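Local coordinates for protein 2-hydroxyisobutyryl-CoA synthetase (Aquincola tertiaricarbonis, PDB 6HDY) that belongs to the ANL clan of AMP-binding enzymes, with a large N-terminal domain and a smaller C-terminal domain, at residues G269-D274 with Q292-M297; A152-G157 with N286-E291; I404-A409 with V470-E475. All coordinates share one frame; numbering follows the deposited sequence.

Contact 1: residues G269-D274 with Q292-M297; sequences GAKVYD and QSNDGM
The Tyr273 ring offers its edge, not a face, to the 292-297 loop: CE1 lies 3.7 Å from Asn294 CB, which sits close to the ring plane. The ring and the Asn294 side-chain amide are steeply inclined, their planes 75° apart. Lys271 runs across Asn294 at about a right angle, its CE 3.9 Å from Asn294 CB, while its ammonium end goes on to a hydrogen bond with Glu291 O. Asn294 CB is thus held by the phenol edge and the lysine chain together.

Further along the strand, the Asp274 carboxylate lies against Met297. CG of Asp274 is anti to the backbone N (chi1 -165°), and OD2 comes 3.7 Å from Met297 SD; on the backbone side, Met297 CG is 3.4 Å from Asp274 O. These are van der Waals contacts. The polar ends of Asp274 are engaged by other partners: OD2 is hydrogen-bonded to Ser256 OG and OD1 to N6 of the bound 8LQ.

The two backbones are spaced too widely to pair directly, and a water bridges them. It accepts from Asp274 N at 2.8 Å and lies 2.8 Å from Asn294 O and 2.9 Å from Gly296 O. Asn294 O also accepts from Lys261 NZ. The arrangement belongs to the outermost strand of the five-stranded parallel sheet, whose last residue, Asp274, lines the 8LQ pocket of an ANL-type N-terminal domain.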
loop_
_atom_site.group_PDB
_atom_site.type_symbol
_atom_site.label_atom_id
_atom_site.label_comp_id
_atom_site.label_asym_id
_atom_site.label_seq_id
_atom_site.Cartn_x
_atom_site.Cartn_y
_atom_site.Cartn_z
ATOM N N GLY A 269 -24.289 -6.099 8.779
ATOM C CA GLY A 269 -24.889 -6.029 10.113
ATOM C C GLY A 269 -24.096 -5.091 11.004
ATOM O O GLY A 269 -23.846 -5.397 12.171
ATOM N N ALA A 270 -23.635 -3.969 10.431
ATOM C CA ALA A 270 -22.781 -2.993 11.109
ATOM C C ALA A 270 -23.229 -1.580 10.777
ATOM O O ALA A 270 -24.113 -1.419 9.940
ATOM C CB ALA A 270 -21.327 -3.202 10.673
ATOM N N LYS A 271 -22.650 -0.561 11.439
ATOM C CA LYS A 271 -22.952 0.851 11.171
ATOM C C LYS A 271 -22.031 1.369 10.076
ATOM O O LYS A 271 -20.896 0.915 9.969
ATOM C CB LYS A 271 -22.784 1.711 12.434
ATOM C CG LYS A 271 -23.970 1.602 13.383
ATOM C CD LYS A 271 -23.855 2.543 14.566
ATOM C CE LYS A 271 -24.483 3.890 14.328
ATOM N NZ LYS A 271 -24.961 4.479 15.601
ATOM N N VAL A 272 -22.527 2.316 9.262
ATOM C CA VAL A 272 -21.760 2.930 8.188
ATOM C C VAL A 272 -21.503 4.388 8.552
ATOM O O VAL A 272 -22.405 5.062 9.028
ATOM C CB VAL A 272 -22.444 2.754 6.797
ATOM C CG1 VAL A 272 -21.902 3.754 5.773
ATOM C CG2 VAL A 272 -22.275 1.326 6.281
ATOM N N TYR A 273 -20.258 4.862 8.373
ATOM C CA TYR A 273 -19.919 6.260 8.624
ATOM C C TYR A 273 -19.394 6.900 7.382
ATOM O O TYR A 273 -18.650 6.263 6.644
ATOM C CB TYR A 273 -18.922 6.405 9.774
ATOM C CG TYR A 273 -19.498 5.905 11.074
ATOM C CD1 TYR A 273 -20.654 6.476 11.611
ATOM C CD2 TYR A 273 -18.967 4.789 11.709
ATOM C CE1 TYR A 273 -21.217 5.994 12.788
ATOM C CE2 TYR A 273 -19.503 4.318 12.907
ATOM C CZ TYR A 273 -20.620 4.932 13.449
ATOM O OH TYR A 273 -21.174 4.452 14.605
ATOM N N ASP A 274 -19.798 8.153 7.147
ATOM C CA ASP A 274 -19.360 8.961 6.020
ATOM C C ASP A 274 -18.255 9.915 6.508
ATOM O O ASP A 274 -18.360 10.475 7.605
ATOM C CB ASP A 274 -20.545 9.750 5.435
ATOM C CG ASP A 274 -20.366 10.363 4.044
ATOM O OD1 ASP A 274 -19.502 9.879 3.277
ATOM O OD2 ASP A 274 -21.153 11.264 3.690
ATOM N N GLN A 292 -23.097 8.813 17.216
ATOM C CA GLN A 292 -24.451 9.300 17.497
ATOM C C GLN A 292 -25.011 10.147 16.355
ATOM O O GLN A 292 -26.173 9.965 16.001
ATOM C CB GLN A 292 -24.554 10.026 18.855
ATOM C CG GLN A 292 -24.061 9.203 20.079
ATOM C CD GLN A 292 -22.538 9.143 20.204
ATOM O OE1 GLN A 292 -21.807 9.984 19.672
ATOM N NE2 GLN A 292 -22.017 8.116 20.865
ATOM N N SER A 293 -24.203 11.054 15.763
ATOM C CA SER A 293 -24.611 11.856 14.600
ATOM C C SER A 293 -24.147 11.027 13.405
ATOM O O SER A 293 -23.181 11.391 12.719
ATOM C CB SER A 293 -23.916 13.217 14.632
ATOM O OG SER A 293 -24.058 13.821 15.909
ATOM N N ASN A 294 -24.752 9.833 13.242
ATOM C CA ASN A 294 -24.317 8.836 12.248
ATOM C C ASN A 294 -24.801 9.100 10.818
ATOM O O ASN A 294 -24.342 8.415 9.909
ATOM C CB ASN A 294 -24.681 7.403 12.695
ATOM C CG ASN A 294 -26.163 7.184 12.814
ATOM O OD1 ASN A 294 -26.891 8.036 13.313
ATOM N ND2 ASN A 294 -26.651 6.070 12.303
ATOM N N ASP A 295 -25.729 10.051 10.618
ATOM C CA ASP A 295 -26.151 10.418 9.263
ATOM C C ASP A 295 -25.371 11.658 8.809
ATOM O O ASP A 295 -25.208 12.627 9.565
ATOM C CB ASP A 295 -27.668 10.628 9.133
ATOM C CG ASP A 295 -28.492 9.382 9.423
ATOM O OD1 ASP A 295 -28.233 8.333 8.789
ATOM O OD2 ASP A 295 -29.411 9.463 10.260
ATOM N N GLY A 296 -24.849 11.582 7.596
ATOM C CA GLY A 296 -24.075 12.674 7.035
ATOM C C GLY A 296 -22.747 12.872 7.739
ATOM O O GLY A 296 -22.147 11.916 8.257
ATOM N N MET A 297 -22.272 14.127 7.753
ATOM C CA MET A 297 -20.967 14.435 8.323
ATOM C C MET A 297 -20.976 15.715 9.100
ATOM O O MET A 297 -21.692 16.629 8.743
ATOM C CB MET A 297 -19.919 14.571 7.196
ATOM C CG MET A 297 -19.732 13.315 6.361
ATOM S SD MET A 297 -18.431 13.423 5.095
ATOM C CE MET A 297 -19.182 14.473 3.916
HETATM O O HOH W 1 -21.952 9.048 8.704
#

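Contact 2: residues A152-G157 with N286-E291; sequences ARIMWG and NVAGTE
Ile154 and Ala288 make the tight spot: CG2 of the isoleucine meets CB of the alanine at 3.5 Å, closer than carbons usually pack. With CG1 anti to the carbonyl carbon (chi1 -64°), CG2 is left anti to the backbone N, and it is this branch that reaches the strand. The other branch is more relaxed, CD1 standing 4.3 Å from Asn286 N.

A second firm point is polar. Gly157 O accepts from Glu291 N at 2.9 Å, the N-H...O angle being 166°, and the donor lies in the carbonyl plane on a lone pair. Thr290 CB lies 3.5 Å from the same oxygen, and Glu291 CB 3.7 Å from it, so the carbonyl is gripped by one bond and flanked by two carbons. The contact docks the C-terminal turns of helix 141-157 against an edge strand: 287-288 is outermost in a three-stranded antiparallel sheet, bonded on its inner side through Ala288 to Leu298. On the same strand Ala288 O also takes a hydrogen bond from Trp300 NE1.

Between the apolar touch and the direct bond the backbones stand apart, and a water bridges them. It donates to Ile154 O at 2.7 Å and to Gly289 O at 2.8 Å, carbonyls of two buried residues, one in the helix and one in the loop just after strand 287-288. Past it the packing opens toward solvent at Glu291, whose side chain is partly exposed and extended beyond CG; only its CB approaches the helix. Next to it, Thr290 OG1 is turned to its own loop, where it accepts from Ser293 N.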
loop_
_atom_site.group_PDB
_atom_site.type_symbol
_atom_site.label_atom_id
_atom_site.label_comp_id
_atom_site.label_asym_id
_atom_site.label_seq_id
_atom_site.Cartn_x
_atom_site.Cartn_y
_atom_site.Cartn_z
ATOM N N ALA A 152 -7.066 9.920 14.328
ATOM C CA ALA A 152 -7.313 9.080 15.522
ATOM C C ALA A 152 -8.477 9.663 16.328
ATOM O O ALA A 152 -9.324 8.915 16.814
ATOM C CB ALA A 152 -6.071 9.015 16.410
ATOM N N ARG A 153 -8.512 11.000 16.443
ATOM C CA ARG A 153 -9.534 11.771 17.145
ATOM C C ARG A 153 -10.952 11.528 16.583
ATOM O O ARG A 153 -11.874 11.197 17.333
ATOM C CB ARG A 153 -9.159 13.261 17.104
ATOM C CG ARG A 153 -10.286 14.214 17.441
ATOM C CD ARG A 153 -9.748 15.599 17.591
ATOM N NE ARG A 153 -10.819 16.579 17.735
ATOM C CZ ARG A 153 -10.676 17.877 17.508
ATOM N NH1 ARG A 153 -9.498 18.367 17.151
ATOM N NH2 ARG A 153 -11.702 18.700 17.658
ATOM N N ILE A 154 -11.092 11.673 15.258
ATOM C CA ILE A 154 -12.336 11.505 14.510
ATOM C C ILE A 154 -12.745 10.010 14.471
ATOM O O ILE A 154 -13.929 9.717 14.513
ATOM C CB ILE A 154 -12.153 12.147 13.101
ATOM C CG1 ILE A 154 -11.930 13.669 13.217
ATOM C CG2 ILE A 154 -13.332 11.847 12.197
ATOM C CD1 ILE A 154 -11.195 14.296 12.051
ATOM N N MET A 155 -11.773 9.074 14.392
ATOM C CA MET A 155 -12.071 7.631 14.393
ATOM C C MET A 155 -12.612 7.207 15.783
ATOM O O MET A 155 -13.485 6.348 15.874
ATOM C CB MET A 155 -10.824 6.819 13.994
ATOM C CG MET A 155 -10.603 6.752 12.487
ATOM S SD MET A 155 -8.977 6.064 12.041
ATOM C CE MET A 155 -9.119 4.433 12.721
ATOM N N TRP A 156 -12.107 7.847 16.853
ATOM C CA TRP A 156 -12.578 7.657 18.221
ATOM C C TRP A 156 -14.053 8.122 18.260
ATOM O O TRP A 156 -14.893 7.449 18.867
ATOM C CB TRP A 156 -11.705 8.451 19.214
ATOM C CG TRP A 156 -12.186 8.367 20.633
ATOM C CD1 TRP A 156 -13.262 8.999 21.172
ATOM C CD2 TRP A 156 -11.602 7.600 21.690
ATOM N NE1 TRP A 156 -13.427 8.624 22.480
ATOM C CE2 TRP A 156 -12.412 7.780 22.834
ATOM C CE3 TRP A 156 -10.477 6.764 21.780
ATOM C CZ2 TRP A 156 -12.118 7.185 24.064
ATOM C CZ3 TRP A 156 -10.193 6.160 22.996
ATOM C CH2 TRP A 156 -11.016 6.363 24.119
ATOM N N GLY A 157 -14.353 9.209 17.546
ATOM C CA GLY A 157 -15.709 9.744 17.409
ATOM C C GLY A 157 -16.699 8.781 16.773
ATOM O O GLY A 157 -17.916 8.904 16.982
ATOM N N ASN A 286 -11.752 15.690 8.073
ATOM C CA ASN A 286 -12.238 16.974 8.635
ATOM C C ASN A 286 -13.779 17.145 8.475
ATOM O O ASN A 286 -14.404 18.002 9.098
ATOM C CB ASN A 286 -11.463 18.157 8.021
ATOM C CG ASN A 286 -11.812 18.407 6.574
ATOM O OD1 ASN A 286 -11.432 17.661 5.695
ATOM N ND2 ASN A 286 -12.590 19.429 6.288
ATOM N N VAL A 287 -14.364 16.338 7.601
ATOM C CA VAL A 287 -15.810 16.201 7.422
ATOM C C VAL A 287 -16.068 14.713 7.676
ATOM O O VAL A 287 -15.447 13.863 7.013
ATOM C CB VAL A 287 -16.428 16.750 6.101
ATOM C CG1 VAL A 287 -16.364 18.273 6.055
ATOM C CG2 VAL A 287 -15.787 16.130 4.863
ATOM N N ALA A 288 -16.822 14.410 8.748
ATOM C CA ALA A 288 -17.075 13.027 9.173
ATOM C C ALA A 288 -18.224 12.892 10.136
ATOM O O ALA A 288 -18.340 13.670 11.088
ATOM C CB ALA A 288 -15.816 12.416 9.813
ATOM N N GLY A 289 -18.992 11.829 9.949
ATOM C CA GLY A 289 -20.075 11.469 10.860
ATOM C C GLY A 289 -19.532 10.869 12.150
ATOM O O GLY A 289 -18.361 10.451 12.222
ATOM N N THR A 290 -20.359 10.885 13.208
ATOM C CA THR A 290 -19.943 10.338 14.512
ATOM C C THR A 290 -20.862 9.163 14.894
ATOM O O THR A 290 -21.845 8.929 14.211
ATOM C CB THR A 290 -19.836 11.442 15.572
ATOM O OG1 THR A 290 -21.148 11.861 15.925
ATOM C CG2 THR A 290 -19.017 12.639 15.117
ATOM N N GLU A 291 -20.525 8.398 15.941
ATOM C CA GLU A 291 -21.352 7.265 16.365
ATOM C C GLU A 291 -22.833 7.639 16.602
ATOM O O GLU A 291 -23.707 6.880 16.184
ATOM C CB GLU A 291 -20.762 6.539 17.577
ATOM C CG GLU A 291 -21.484 5.231 17.881
ATOM C CD GLU A 291 -20.925 4.413 19.023
ATOM O OE1 GLU A 291 -19.963 4.873 19.680
ATOM O OE2 GLU A 291 -21.441 3.297 19.248
HETATM O O HOH W 2 -16.450 10.769 14.284
#

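Contact 3: residues I404-A409 with V470-E475; sequences ITRESA and VIDDRE
Ile404 N donates to Ile471 O at 2.8 Å along a nearly straight line, the N-H...O angle being 173°. The Ile404 side chain occupies the crowded position (chi1 76°), CG1 lying between the backbone N and carbonyl carbon. From there CG1 packs 3.7 Å from Val470 CG1. An extended chi2 (162°) then carries CD1 over the centre of the Arg406 guanidinium, 3.6 Å above its plane.

Asp472 OD1 also lies against Ile404 CD1, at 3.5 Å. Its link to Arg406 NH1 is a long salt bridge of 3.6 Å: the oxygen lies well out of the guanidinium plane, so only the charges attract. Arg406 has another tie, a weak hydrogen bond from NH2 to Met373 O.

Arg474, extended from CG to NE, crosses Thr405 obliquely and Glu407 at about a right angle. Thr405 OG1 is 3.3 Å from Arg474 CG, and Glu407 OE1 lies 3.3 Å from Arg474 CD, with only a long salt bridge, 3.9 Å, to Arg474 NH1.

What places Arg474 is the start of its helix. Asp473 stands at the N-cap, its OD1 accepting from Val476 N and, weakly, from Glu475 N. The whole is a strand-to-helix junction on the C-terminal domain's mixed sheet: edge strand 470-471, parallel to 399-403, leads into helix 474-486.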
loop_
_atom_site.group_PDB
_atom_site.type_symbol
_atom_site.label_atom_id
_atom_site.label_comp_id
_atom_site.label_asym_id
_atom_site.label_seq_id
_atom_site.Cartn_x
_atom_site.Cartn_y
_atom_site.Cartn_z
ATOM N N ILE A 404 -24.577 9.288 -21.524
ATOM C CA ILE A 404 -24.892 10.683 -21.857
ATOM C C ILE A 404 -24.051 11.240 -22.999
ATOM O O ILE A 404 -23.113 10.605 -23.483
ATOM C CB ILE A 404 -24.799 11.632 -20.600
ATOM C CG1 ILE A 404 -23.313 11.938 -20.208
ATOM C CG2 ILE A 404 -25.636 11.135 -19.400
ATOM C CD1 ILE A 404 -23.086 13.175 -19.294
ATOM N N THR A 405 -24.400 12.462 -23.401
ATOM C CA THR A 405 -23.646 13.284 -24.331
ATOM C C THR A 405 -23.638 14.723 -23.822
ATOM O O THR A 405 -24.697 15.266 -23.493
ATOM C CB THR A 405 -24.077 13.108 -25.802
ATOM O OG1 THR A 405 -23.105 13.778 -26.596
ATOM C CG2 THR A 405 -25.490 13.659 -26.111
ATOM N N ARG A 406 -22.458 15.329 -23.709
ATOM C CA ARG A 406 -22.421 16.736 -23.292
ATOM C C ARG A 406 -22.237 17.653 -24.501
ATOM O O ARG A 406 -22.248 18.875 -24.353
ATOM C CB ARG A 406 -21.418 17.007 -22.155
ATOM C CG ARG A 406 -21.986 16.579 -20.797
ATOM C CD ARG A 406 -21.370 17.326 -19.624
ATOM N NE ARG A 406 -21.667 16.689 -18.337
ATOM C CZ ARG A 406 -20.955 15.697 -17.819
ATOM N NH1 ARG A 406 -19.912 15.202 -18.477
ATOM N NH2 ARG A 406 -21.292 15.174 -16.647
ATOM N N GLU A 407 -22.157 17.048 -25.705
ATOM C CA GLU A 407 -21.979 17.722 -26.999
ATOM C C GLU A 407 -23.293 18.265 -27.585
ATOM O O GLU A 407 -23.283 19.283 -28.289
ATOM C CB GLU A 407 -21.304 16.767 -28.000
ATOM C CG GLU A 407 -19.815 16.567 -27.754
ATOM C CD GLU A 407 -19.209 15.365 -28.453
ATOM O OE1 GLU A 407 -19.031 15.419 -29.692
ATOM O OE2 GLU A 407 -18.884 14.377 -27.754
ATOM N N SER A 408 -24.407 17.558 -27.342
ATOM C CA SER A 408 -25.743 17.954 -27.806
ATOM C C SER A 408 -26.743 17.852 -26.647
ATOM O O SER A 408 -26.453 17.167 -25.656
ATOM C CB SER A 408 -26.184 17.100 -28.993
ATOM O OG SER A 408 -25.963 15.714 -28.778
ATOM N N ALA A 409 -27.901 18.553 -26.747
ATOM C CA ALA A 409 -28.925 18.519 -25.694
ATOM C C ALA A 409 -29.627 17.154 -25.621
ATOM O O ALA A 409 -29.908 16.547 -26.662
ATOM C CB ALA A 409 -29.938 19.633 -25.895
ATOM N N VAL A 470 -20.816 7.124 -15.293
ATOM C CA VAL A 470 -21.214 7.942 -16.434
ATOM C C VAL A 470 -20.292 7.706 -17.626
ATOM O O VAL A 470 -19.068 7.794 -17.494
ATOM C CB VAL A 470 -21.383 9.433 -16.075
ATOM C CG1 VAL A 470 -21.706 10.259 -17.316
ATOM C CG2 VAL A 470 -22.473 9.611 -15.029
ATOM N N ILE A 471 -20.903 7.357 -18.775
ATOM C CA ILE A 471 -20.249 7.170 -20.069
ATOM C C ILE A 471 -20.745 8.373 -20.864
ATOM O O ILE A 471 -21.926 8.422 -21.213
ATOM C CB ILE A 471 -20.600 5.810 -20.744
ATOM C CG1 ILE A 471 -20.341 4.623 -19.795
ATOM C CG2 ILE A 471 -19.812 5.640 -22.051
ATOM C CD1 ILE A 471 -21.150 3.367 -20.139
ATOM N N ASP A 472 -19.865 9.378 -21.056
ATOM C CA ASP A 472 -20.166 10.667 -21.679
ATOM C C ASP A 472 -19.856 10.740 -23.210
ATOM O O ASP A 472 -19.826 11.831 -23.774
ATOM C CB ASP A 472 -19.446 11.783 -20.881
ATOM C CG ASP A 472 -19.474 13.177 -21.492
ATOM O OD1 ASP A 472 -20.586 13.717 -21.690
ATOM O OD2 ASP A 472 -18.392 13.694 -21.845
ATOM N N ASP A 473 -19.740 9.584 -23.886
ATOM C CA ASP A 473 -19.434 9.449 -25.316
ATOM C C ASP A 473 -20.668 9.674 -26.224
ATOM O O ASP A 473 -21.709 9.044 -26.034
ATOM C CB ASP A 473 -18.799 8.062 -25.555
ATOM C CG ASP A 473 -18.107 7.840 -26.883
ATOM O OD1 ASP A 473 -18.799 7.845 -27.922
ATOM O OD2 ASP A 473 -16.901 7.518 -26.872
ATOM N N ARG A 474 -20.530 10.571 -27.218
ATOM C CA ARG A 474 -21.574 10.917 -28.193
ATOM C C ARG A 474 -21.934 9.734 -29.117
ATOM O O ARG A 474 -23.104 9.572 -29.449
ATOM C CB ARG A 474 -21.156 12.147 -29.019
ATOM C CG ARG A 474 -22.292 12.892 -29.714
ATOM C CD ARG A 474 -21.729 13.813 -30.788
ATOM N NE ARG A 474 -22.766 14.511 -31.551
ATOM C CZ ARG A 474 -22.523 15.377 -32.532
ATOM N NH1 ARG A 474 -21.274 15.666 -32.880
ATOM N NH2 ARG A 474 -23.527 15.962 -33.171
ATOM N N GLU A 475 -20.939 8.924 -29.533
ATOM C CA GLU A 475 -21.159 7.761 -30.396
ATOM C C GLU A 475 -21.865 6.631 -29.636
ATOM O O GLU A 475 -22.752 5.988 -30.200
ATOM C CB GLU A 475 -19.842 7.267 -31.002
ATOM C CG GLU A 475 -19.279 8.189 -32.074
ATOM C CD GLU A 475 -17.995 7.701 -32.710
ATOM O OE1 GLU A 475 -17.032 7.398 -31.966
ATOM O OE2 GLU A 475 -17.943 7.648 -33.960
#

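In the fold
Contacts 1 and 2 are neighbours in the N-terminal domain, their centres about 10 Å apart, and interleave along the chain: 152-157 comes first, then 269-274, 286-291 and 292-297. They touch directly, Gly289 N probably bonding to Asp274 O, so the last strand of the parallel sheet and strand 287-288 of the small antiparallel sheet are coupled beside the 8LQ pocket. Contact 3 comes later in sequence and lies in the C-terminal domain, its centre about 35 Å from that of contact 1 and about 39 Å from that of contact 2, with no touch to either. The pocket-side pair thus belongs to the N-terminal domain, and the third contact to the surface of the separate, smaller domain.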